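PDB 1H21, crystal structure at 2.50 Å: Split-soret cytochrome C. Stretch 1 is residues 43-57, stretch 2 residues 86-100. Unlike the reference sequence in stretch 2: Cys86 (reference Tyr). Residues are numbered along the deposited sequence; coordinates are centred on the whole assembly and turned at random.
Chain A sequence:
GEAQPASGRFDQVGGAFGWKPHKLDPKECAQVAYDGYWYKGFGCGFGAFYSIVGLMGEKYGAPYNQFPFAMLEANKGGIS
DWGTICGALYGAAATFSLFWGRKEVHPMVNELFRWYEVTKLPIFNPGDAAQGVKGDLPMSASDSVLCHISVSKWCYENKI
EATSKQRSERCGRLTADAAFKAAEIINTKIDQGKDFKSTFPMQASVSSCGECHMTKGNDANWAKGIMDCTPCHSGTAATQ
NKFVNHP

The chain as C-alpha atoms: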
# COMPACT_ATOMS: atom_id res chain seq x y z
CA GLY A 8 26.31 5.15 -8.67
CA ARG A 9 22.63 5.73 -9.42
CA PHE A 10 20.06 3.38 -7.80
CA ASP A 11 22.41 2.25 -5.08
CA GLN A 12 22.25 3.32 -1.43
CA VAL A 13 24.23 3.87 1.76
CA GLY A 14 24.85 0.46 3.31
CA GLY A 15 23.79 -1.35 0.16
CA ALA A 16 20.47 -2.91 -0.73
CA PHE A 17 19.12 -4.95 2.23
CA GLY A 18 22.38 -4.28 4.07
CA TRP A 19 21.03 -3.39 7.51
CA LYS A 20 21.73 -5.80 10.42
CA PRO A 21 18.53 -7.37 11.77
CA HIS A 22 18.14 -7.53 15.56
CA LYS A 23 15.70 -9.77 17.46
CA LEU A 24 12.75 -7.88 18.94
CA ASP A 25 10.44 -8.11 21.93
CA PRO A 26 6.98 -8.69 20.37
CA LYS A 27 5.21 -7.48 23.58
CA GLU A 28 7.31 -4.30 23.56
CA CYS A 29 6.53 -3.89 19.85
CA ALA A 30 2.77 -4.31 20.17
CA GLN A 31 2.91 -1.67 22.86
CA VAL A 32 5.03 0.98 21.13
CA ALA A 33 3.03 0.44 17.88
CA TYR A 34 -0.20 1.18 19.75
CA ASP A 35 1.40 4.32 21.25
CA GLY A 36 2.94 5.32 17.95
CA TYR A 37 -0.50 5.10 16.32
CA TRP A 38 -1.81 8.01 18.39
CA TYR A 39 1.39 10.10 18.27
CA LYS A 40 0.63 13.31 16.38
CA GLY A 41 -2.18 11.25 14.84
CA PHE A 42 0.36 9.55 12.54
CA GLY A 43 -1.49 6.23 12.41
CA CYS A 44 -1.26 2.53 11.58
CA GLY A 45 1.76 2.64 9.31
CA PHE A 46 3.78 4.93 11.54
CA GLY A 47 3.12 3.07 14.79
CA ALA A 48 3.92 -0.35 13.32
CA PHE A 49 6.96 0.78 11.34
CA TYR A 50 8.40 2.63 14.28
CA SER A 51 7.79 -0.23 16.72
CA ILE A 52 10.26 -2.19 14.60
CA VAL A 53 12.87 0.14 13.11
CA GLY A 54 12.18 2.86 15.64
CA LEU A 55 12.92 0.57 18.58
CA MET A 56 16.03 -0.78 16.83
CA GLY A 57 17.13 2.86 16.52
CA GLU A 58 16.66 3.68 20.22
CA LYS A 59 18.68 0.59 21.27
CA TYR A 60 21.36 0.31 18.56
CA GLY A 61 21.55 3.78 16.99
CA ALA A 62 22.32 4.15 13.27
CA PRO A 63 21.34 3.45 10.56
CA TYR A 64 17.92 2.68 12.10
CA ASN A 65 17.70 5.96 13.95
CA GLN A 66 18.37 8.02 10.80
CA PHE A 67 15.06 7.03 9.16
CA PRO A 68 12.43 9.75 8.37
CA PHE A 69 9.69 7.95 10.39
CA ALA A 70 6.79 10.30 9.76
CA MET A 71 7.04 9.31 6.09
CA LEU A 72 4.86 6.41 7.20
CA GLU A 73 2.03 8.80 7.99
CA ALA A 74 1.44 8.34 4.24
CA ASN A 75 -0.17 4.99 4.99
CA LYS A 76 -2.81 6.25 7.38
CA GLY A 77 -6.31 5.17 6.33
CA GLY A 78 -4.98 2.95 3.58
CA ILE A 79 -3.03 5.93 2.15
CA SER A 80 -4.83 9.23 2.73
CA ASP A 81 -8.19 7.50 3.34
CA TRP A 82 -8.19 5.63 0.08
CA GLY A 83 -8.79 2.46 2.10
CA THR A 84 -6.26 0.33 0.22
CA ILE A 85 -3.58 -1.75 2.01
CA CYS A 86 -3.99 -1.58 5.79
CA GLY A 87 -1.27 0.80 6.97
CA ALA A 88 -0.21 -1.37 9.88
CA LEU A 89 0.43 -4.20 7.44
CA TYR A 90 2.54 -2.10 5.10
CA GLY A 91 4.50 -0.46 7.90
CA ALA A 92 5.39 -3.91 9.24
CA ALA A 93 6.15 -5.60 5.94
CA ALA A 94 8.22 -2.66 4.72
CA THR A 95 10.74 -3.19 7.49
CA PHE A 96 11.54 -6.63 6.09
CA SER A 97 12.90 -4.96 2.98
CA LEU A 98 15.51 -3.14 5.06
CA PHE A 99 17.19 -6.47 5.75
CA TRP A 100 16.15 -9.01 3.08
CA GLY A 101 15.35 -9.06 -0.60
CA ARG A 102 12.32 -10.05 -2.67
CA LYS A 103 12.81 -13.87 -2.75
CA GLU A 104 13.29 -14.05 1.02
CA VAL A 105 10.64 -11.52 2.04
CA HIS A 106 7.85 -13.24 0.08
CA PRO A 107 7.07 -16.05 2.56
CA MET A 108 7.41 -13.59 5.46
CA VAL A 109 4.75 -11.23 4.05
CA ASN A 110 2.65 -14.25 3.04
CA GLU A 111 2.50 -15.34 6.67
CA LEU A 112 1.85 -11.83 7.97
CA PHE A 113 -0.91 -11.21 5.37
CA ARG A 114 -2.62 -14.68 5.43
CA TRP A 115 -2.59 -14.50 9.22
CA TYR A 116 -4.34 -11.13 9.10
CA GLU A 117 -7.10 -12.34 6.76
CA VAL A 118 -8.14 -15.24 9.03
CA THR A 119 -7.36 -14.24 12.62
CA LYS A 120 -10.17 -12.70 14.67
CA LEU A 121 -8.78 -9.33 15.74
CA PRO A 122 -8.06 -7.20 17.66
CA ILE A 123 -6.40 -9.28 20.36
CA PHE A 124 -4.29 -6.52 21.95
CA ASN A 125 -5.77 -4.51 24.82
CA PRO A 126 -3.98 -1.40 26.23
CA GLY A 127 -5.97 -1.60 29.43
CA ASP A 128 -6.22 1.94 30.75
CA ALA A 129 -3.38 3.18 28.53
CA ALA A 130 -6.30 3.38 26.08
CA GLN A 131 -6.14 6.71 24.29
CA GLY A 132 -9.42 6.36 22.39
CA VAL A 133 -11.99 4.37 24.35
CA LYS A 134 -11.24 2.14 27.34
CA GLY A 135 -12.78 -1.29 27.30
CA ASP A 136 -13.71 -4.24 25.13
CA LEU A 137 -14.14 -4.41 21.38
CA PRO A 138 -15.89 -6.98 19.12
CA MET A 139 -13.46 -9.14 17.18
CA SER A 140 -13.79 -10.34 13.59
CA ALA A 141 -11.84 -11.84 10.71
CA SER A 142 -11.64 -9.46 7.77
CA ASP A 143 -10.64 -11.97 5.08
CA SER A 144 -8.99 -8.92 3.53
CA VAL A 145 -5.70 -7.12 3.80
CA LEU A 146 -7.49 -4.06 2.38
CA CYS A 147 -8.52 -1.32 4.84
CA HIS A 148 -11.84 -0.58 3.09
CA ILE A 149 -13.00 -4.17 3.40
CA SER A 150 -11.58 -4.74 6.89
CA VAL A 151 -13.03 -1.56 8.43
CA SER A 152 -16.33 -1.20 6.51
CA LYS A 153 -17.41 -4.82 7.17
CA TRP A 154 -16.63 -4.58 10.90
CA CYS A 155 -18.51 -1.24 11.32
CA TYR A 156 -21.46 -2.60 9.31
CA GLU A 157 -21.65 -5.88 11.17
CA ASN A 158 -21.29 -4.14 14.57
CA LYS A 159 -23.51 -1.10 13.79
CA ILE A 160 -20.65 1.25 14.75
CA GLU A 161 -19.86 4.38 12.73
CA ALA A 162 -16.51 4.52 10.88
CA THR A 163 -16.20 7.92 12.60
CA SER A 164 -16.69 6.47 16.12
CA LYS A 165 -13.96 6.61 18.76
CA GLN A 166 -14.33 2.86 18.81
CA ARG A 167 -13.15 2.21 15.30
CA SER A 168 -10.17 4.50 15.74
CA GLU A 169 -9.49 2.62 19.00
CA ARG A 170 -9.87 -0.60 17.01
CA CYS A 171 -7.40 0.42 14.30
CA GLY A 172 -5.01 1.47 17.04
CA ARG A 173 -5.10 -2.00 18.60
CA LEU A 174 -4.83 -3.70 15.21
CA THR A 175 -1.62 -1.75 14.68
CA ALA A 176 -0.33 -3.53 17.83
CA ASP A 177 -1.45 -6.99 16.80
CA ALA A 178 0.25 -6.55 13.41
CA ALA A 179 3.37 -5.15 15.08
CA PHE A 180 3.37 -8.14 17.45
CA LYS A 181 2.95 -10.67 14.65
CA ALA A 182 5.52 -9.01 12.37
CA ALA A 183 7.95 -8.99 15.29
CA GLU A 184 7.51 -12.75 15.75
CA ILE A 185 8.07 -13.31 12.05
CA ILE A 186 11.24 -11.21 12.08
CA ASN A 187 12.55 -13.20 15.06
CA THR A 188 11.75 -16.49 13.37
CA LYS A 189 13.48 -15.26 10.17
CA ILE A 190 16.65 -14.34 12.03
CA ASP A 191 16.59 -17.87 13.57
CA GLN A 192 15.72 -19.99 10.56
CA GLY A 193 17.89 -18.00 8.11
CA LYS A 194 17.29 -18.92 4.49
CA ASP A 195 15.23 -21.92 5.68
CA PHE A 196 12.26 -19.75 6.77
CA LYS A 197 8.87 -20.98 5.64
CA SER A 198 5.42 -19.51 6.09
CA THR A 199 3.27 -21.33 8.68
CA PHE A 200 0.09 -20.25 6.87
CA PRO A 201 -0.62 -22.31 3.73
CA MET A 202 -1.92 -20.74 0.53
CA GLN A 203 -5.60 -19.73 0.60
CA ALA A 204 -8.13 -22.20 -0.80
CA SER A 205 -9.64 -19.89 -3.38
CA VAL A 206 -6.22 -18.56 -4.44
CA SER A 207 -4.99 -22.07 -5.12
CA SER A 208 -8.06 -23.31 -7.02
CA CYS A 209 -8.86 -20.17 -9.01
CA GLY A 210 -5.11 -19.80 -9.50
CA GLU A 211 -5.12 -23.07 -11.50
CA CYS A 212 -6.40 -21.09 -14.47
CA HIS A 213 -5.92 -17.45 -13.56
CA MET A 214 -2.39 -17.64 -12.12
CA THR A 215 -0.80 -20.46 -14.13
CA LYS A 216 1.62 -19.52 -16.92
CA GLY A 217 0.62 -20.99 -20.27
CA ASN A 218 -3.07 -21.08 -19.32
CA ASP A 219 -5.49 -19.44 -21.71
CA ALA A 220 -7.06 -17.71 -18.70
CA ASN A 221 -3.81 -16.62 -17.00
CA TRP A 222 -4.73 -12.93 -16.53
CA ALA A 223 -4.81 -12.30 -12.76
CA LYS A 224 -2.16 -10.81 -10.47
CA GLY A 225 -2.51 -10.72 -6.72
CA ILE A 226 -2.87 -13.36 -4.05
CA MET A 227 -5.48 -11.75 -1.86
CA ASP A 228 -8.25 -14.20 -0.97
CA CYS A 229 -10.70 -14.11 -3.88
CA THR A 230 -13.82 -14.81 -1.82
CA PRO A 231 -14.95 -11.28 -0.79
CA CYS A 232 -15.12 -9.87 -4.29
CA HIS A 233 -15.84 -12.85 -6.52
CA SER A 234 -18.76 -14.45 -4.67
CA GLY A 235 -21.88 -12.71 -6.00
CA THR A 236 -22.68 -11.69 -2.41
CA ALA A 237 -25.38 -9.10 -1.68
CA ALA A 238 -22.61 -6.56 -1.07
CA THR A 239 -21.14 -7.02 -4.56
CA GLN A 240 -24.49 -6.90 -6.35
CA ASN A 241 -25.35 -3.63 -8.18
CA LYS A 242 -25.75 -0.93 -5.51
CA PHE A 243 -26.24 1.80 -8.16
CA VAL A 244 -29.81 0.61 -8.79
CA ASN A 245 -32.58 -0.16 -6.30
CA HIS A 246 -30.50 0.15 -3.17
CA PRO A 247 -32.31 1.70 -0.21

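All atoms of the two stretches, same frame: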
# COMPACT_ATOMS: atom_id res chain seq x y z
N GLY A 43 -0.81 7.43 12.88
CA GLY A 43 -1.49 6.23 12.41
C GLY A 43 -0.86 4.85 12.33
O GLY A 43 0.28 4.64 12.76
N CYS A 44 -1.62 3.93 11.72
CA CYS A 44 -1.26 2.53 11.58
C CYS A 44 0.11 2.26 11.02
O CYS A 44 0.86 1.48 11.58
CB CYS A 44 -2.32 1.71 10.79
SG CYS A 44 -3.73 2.57 10.05
N GLY A 45 0.45 2.89 9.90
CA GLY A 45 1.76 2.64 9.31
C GLY A 45 2.90 3.14 10.18
O GLY A 45 3.90 2.45 10.38
N PHE A 46 2.74 4.34 10.71
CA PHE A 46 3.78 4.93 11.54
C PHE A 46 4.02 4.09 12.81
O PHE A 46 5.12 3.60 13.03
CB PHE A 46 3.43 6.37 11.88
CG PHE A 46 4.41 7.04 12.78
CD1 PHE A 46 5.53 7.70 12.25
CD2 PHE A 46 4.22 7.04 14.16
CE1 PHE A 46 6.43 8.35 13.09
CE2 PHE A 46 5.12 7.69 15.02
CZ PHE A 46 6.23 8.35 14.48
N GLY A 47 2.97 3.86 13.58
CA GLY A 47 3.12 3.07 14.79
C GLY A 47 3.80 1.72 14.58
O GLY A 47 4.74 1.38 15.30
N ALA A 48 3.34 0.95 13.60
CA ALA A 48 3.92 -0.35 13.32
C ALA A 48 5.36 -0.23 12.84
O ALA A 48 6.24 -0.91 13.35
CB ALA A 48 3.09 -1.09 12.30
N PHE A 49 5.60 0.63 11.86
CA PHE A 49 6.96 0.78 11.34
C PHE A 49 7.91 1.15 12.47
O PHE A 49 8.92 0.49 12.71
CB PHE A 49 7.03 1.85 10.25
CG PHE A 49 8.36 1.89 9.58
CD1 PHE A 49 8.65 1.03 8.53
CD2 PHE A 49 9.36 2.75 10.04
CE1 PHE A 49 9.93 1.00 7.94
CE2 PHE A 49 10.64 2.74 9.47
CZ PHE A 49 10.92 1.86 8.41
N TYR A 50 7.56 2.20 13.19
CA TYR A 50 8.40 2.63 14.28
C TYR A 50 8.64 1.54 15.33
O TYR A 50 9.77 1.33 15.76
CB TYR A 50 7.85 3.87 14.95
CG TYR A 50 8.82 4.47 15.94
CD1 TYR A 50 9.66 5.51 15.56
CD2 TYR A 50 8.91 3.99 17.25
CE1 TYR A 50 10.56 6.07 16.46
CE2 TYR A 50 9.81 4.55 18.16
CZ TYR A 50 10.63 5.59 17.75
OH TYR A 50 11.50 6.19 18.62
N SER A 51 7.60 0.80 15.71
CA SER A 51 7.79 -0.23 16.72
C SER A 51 8.87 -1.24 16.33
O SER A 51 9.40 -1.96 17.17
CB SER A 51 6.47 -0.93 17.06
OG SER A 51 6.07 -1.83 16.06
N ILE A 52 9.25 -1.25 15.06
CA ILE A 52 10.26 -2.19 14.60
C ILE A 52 11.60 -1.52 14.36
O ILE A 52 12.59 -1.82 15.04
CB ILE A 52 9.77 -2.93 13.34
CG1 ILE A 52 8.70 -3.95 13.75
CG2 ILE A 52 10.93 -3.56 12.59
CD1 ILE A 52 8.15 -4.79 12.63
N VAL A 53 11.64 -0.57 13.44
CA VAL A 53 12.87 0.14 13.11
C VAL A 53 13.12 1.25 14.10
O VAL A 53 14.27 1.61 14.37
CB VAL A 53 12.81 0.69 11.67
CG1 VAL A 53 14.06 1.47 11.33
CG2 VAL A 53 12.59 -0.46 10.68
N GLY A 54 12.05 1.79 14.67
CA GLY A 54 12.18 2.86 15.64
C GLY A 54 12.81 2.34 16.93
O GLY A 54 13.67 3.00 17.51
N LEU A 55 12.36 1.17 17.37
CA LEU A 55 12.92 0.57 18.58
C LEU A 55 14.36 0.10 18.34
O LEU A 55 15.18 0.16 19.24
CB LEU A 55 12.05 -0.56 19.11
CG LEU A 55 10.68 -0.10 19.61
CD1 LEU A 55 10.07 -1.25 20.35
CD2 LEU A 55 10.80 1.12 20.52
N MET A 56 14.66 -0.38 17.14
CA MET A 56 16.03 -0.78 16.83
C MET A 56 16.93 0.47 16.86
O MET A 56 18.11 0.39 17.21
CB MET A 56 16.14 -1.45 15.44
CG MET A 56 15.52 -2.82 15.37
SD MET A 56 16.07 -3.64 13.89
CE MET A 56 14.94 -5.06 13.84
N GLY A 57 16.37 1.62 16.50
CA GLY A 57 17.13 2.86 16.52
C GLY A 57 17.46 3.33 17.93
O GLY A 57 18.59 3.76 18.18
N CYS A 86 -3.95 -2.05 4.42
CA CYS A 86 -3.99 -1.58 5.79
C CYS A 86 -2.61 -1.09 6.21
O CYS A 86 -1.62 -1.82 6.09
CB CYS A 86 -4.55 -2.64 6.73
SG CYS A 86 -6.23 -2.17 7.29
N GLY A 87 -2.53 0.18 6.59
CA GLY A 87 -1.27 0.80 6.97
C GLY A 87 -0.37 0.03 7.92
O GLY A 87 0.85 0.03 7.78
N ALA A 88 -0.98 -0.60 8.92
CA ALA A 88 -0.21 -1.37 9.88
C ALA A 88 0.52 -2.48 9.16
O ALA A 88 1.69 -2.75 9.44
CB ALA A 88 -1.11 -1.94 10.95
N LEU A 89 -0.15 -3.10 8.20
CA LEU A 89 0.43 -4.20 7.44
C LEU A 89 1.60 -3.74 6.58
O LEU A 89 2.65 -4.40 6.53
CB LEU A 89 -0.63 -4.89 6.57
CG LEU A 89 -1.74 -5.71 7.24
CD1 LEU A 89 -2.49 -6.41 6.13
CD2 LEU A 89 -1.18 -6.75 8.16
N TYR A 90 1.44 -2.60 5.92
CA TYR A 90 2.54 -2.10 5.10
C TYR A 90 3.73 -1.70 5.98
O TYR A 90 4.87 -2.10 5.72
CB TYR A 90 2.14 -0.90 4.24
CG TYR A 90 3.32 -0.46 3.44
CD1 TYR A 90 3.77 -1.24 2.37
CD2 TYR A 90 4.05 0.66 3.80
CE1 TYR A 90 4.93 -0.91 1.70
CE2 TYR A 90 5.24 1.00 3.12
CZ TYR A 90 5.66 0.21 2.07
OH TYR A 90 6.79 0.53 1.40
N GLY A 91 3.46 -0.89 6.99
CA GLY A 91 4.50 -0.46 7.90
C GLY A 91 5.34 -1.63 8.41
O GLY A 91 6.56 -1.53 8.47
N ALA A 92 4.68 -2.74 8.74
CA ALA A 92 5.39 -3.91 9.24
C ALA A 92 6.14 -4.64 8.14
O ALA A 92 7.31 -4.96 8.30
CB ALA A 92 4.43 -4.85 9.96
N ALA A 93 5.49 -4.88 7.01
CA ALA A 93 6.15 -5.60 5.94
C ALA A 93 7.30 -4.83 5.30
O ALA A 93 8.24 -5.41 4.79
CB ALA A 93 5.15 -6.01 4.89
N ALA A 94 7.21 -3.50 5.34
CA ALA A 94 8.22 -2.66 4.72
C ALA A 94 9.56 -2.81 5.39
O ALA A 94 10.60 -2.72 4.72
CB ALA A 94 7.80 -1.20 4.76
N THR A 95 9.52 -3.02 6.70
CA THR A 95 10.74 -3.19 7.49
C THR A 95 11.55 -4.39 7.01
O THR A 95 12.78 -4.35 6.97
CB THR A 95 10.45 -3.34 9.02
OG1 THR A 95 9.81 -4.59 9.28
CG2 THR A 95 9.56 -2.25 9.52
N PHE A 96 10.86 -5.43 6.55
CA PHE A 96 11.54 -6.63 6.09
C PHE A 96 12.47 -6.31 4.92
O PHE A 96 13.52 -6.97 4.75
CB PHE A 96 10.55 -7.70 5.62
CG PHE A 96 9.53 -8.07 6.64
CD1 PHE A 96 9.62 -7.62 7.96
CD2 PHE A 96 8.45 -8.89 6.27
CE1 PHE A 96 8.68 -7.98 8.90
CE2 PHE A 96 7.50 -9.26 7.21
CZ PHE A 96 7.61 -8.80 8.53
N SER A 97 12.10 -5.31 4.14
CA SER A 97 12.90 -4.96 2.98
C SER A 97 14.15 -4.16 3.30
O SER A 97 14.95 -3.87 2.41
CB SER A 97 12.06 -4.34 1.88
OG SER A 97 11.24 -5.35 1.30
N LEU A 98 14.33 -3.85 4.59
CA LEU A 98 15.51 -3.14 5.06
C LEU A 98 16.64 -4.14 5.31
O LEU A 98 17.84 -3.78 5.32
CB LEU A 98 15.20 -2.41 6.36
CG LEU A 98 14.23 -1.26 6.17
CD1 LEU A 98 13.88 -0.69 7.53
CD2 LEU A 98 14.84 -0.17 5.25
N PHE A 99 16.25 -5.41 5.46
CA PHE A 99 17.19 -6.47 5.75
C PHE A 99 17.28 -7.57 4.68
O PHE A 99 18.38 -8.08 4.41
CB PHE A 99 16.84 -7.08 7.10
CG PHE A 99 16.49 -6.07 8.16
CD1 PHE A 99 15.16 -5.84 8.50
CD2 PHE A 99 17.48 -5.32 8.78
CE1 PHE A 99 14.81 -4.87 9.46
CE2 PHE A 99 17.15 -4.35 9.74
CZ PHE A 99 15.81 -4.12 10.08
N TRP A 100 16.15 -7.94 4.08
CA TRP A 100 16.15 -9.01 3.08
C TRP A 100 15.56 -8.61 1.74
O TRP A 100 14.79 -7.67 1.65
CB TRP A 100 15.37 -10.21 3.63
CG TRP A 100 15.91 -10.72 4.91
CD1 TRP A 100 16.97 -11.55 5.06
CD2 TRP A 100 15.44 -10.40 6.24
NE1 TRP A 100 17.22 -11.76 6.40
CE2 TRP A 100 16.30 -11.07 7.15
CE3 TRP A 100 14.41 -9.60 6.75
CZ2 TRP A 100 16.15 -10.97 8.55
CZ3 TRP A 100 14.25 -9.50 8.14
CH2 TRP A 100 15.13 -10.19 9.03

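The helix that starts at Cys44 and the one that starts at Gly87 run in the same general direction, with 28° between their axes and a closest approach of 6.8 Å. They bury 569 Å² between them. No hydrogen bond joins them; the contact rests on packing and two CA-H...O contacts.

Phe49 has the largest area covered by the other stretch. Its CA-to-CB bond points sideways, and the t rotamer (chi1 -173°) lays the ring along the second helix. Gly91 O lies at the ring edge, 3.3 Å from Phe49 CD1. Ala94 CB is also at the edge, 4.4 Å from Phe49 CE1. Thr95 CG2 and Leu98 CD1 approach obliquely, at 3.5 Å from Phe49 CD1 and 4.0 Å from Phe49 CZ.

Ile52 comes next. It points toward the partner helix, and its CG2 is 3.6 Å from Thr95 CB.

Thr95 is nearly as well covered and also meets Val53, with 3.7 Å between Thr95 CG2 and Val53 CG2. Its hydroxyl is used within its own helix: Thr95 OG1 donates to Ala92 O at 2.7 Å. The methyl CG2 packs against Phe49 and Val53. Val53 CG2 also reaches Leu98 CD1 at 3.4 Å.

Toward the helix starts, small residues bring the backbones close. The CA atoms of Gly45 and Gly87 are 4.2 Å apart. Gly45 CA lies 3.2 Å from Gly87 O, and Ala88 CA lies 3.5 Å from Cys44 O; both are CA-H...O contacts. Gly91 has no side chain, and a CB there would clash with Gly45 O at 2.5 Å. Cys44 CB packs on Ala88 CB at 3.8 Å.

Further along, Met56 SD sits 3.8 Å from Phe99 CZ, an oblique sulfur-aromatic contact.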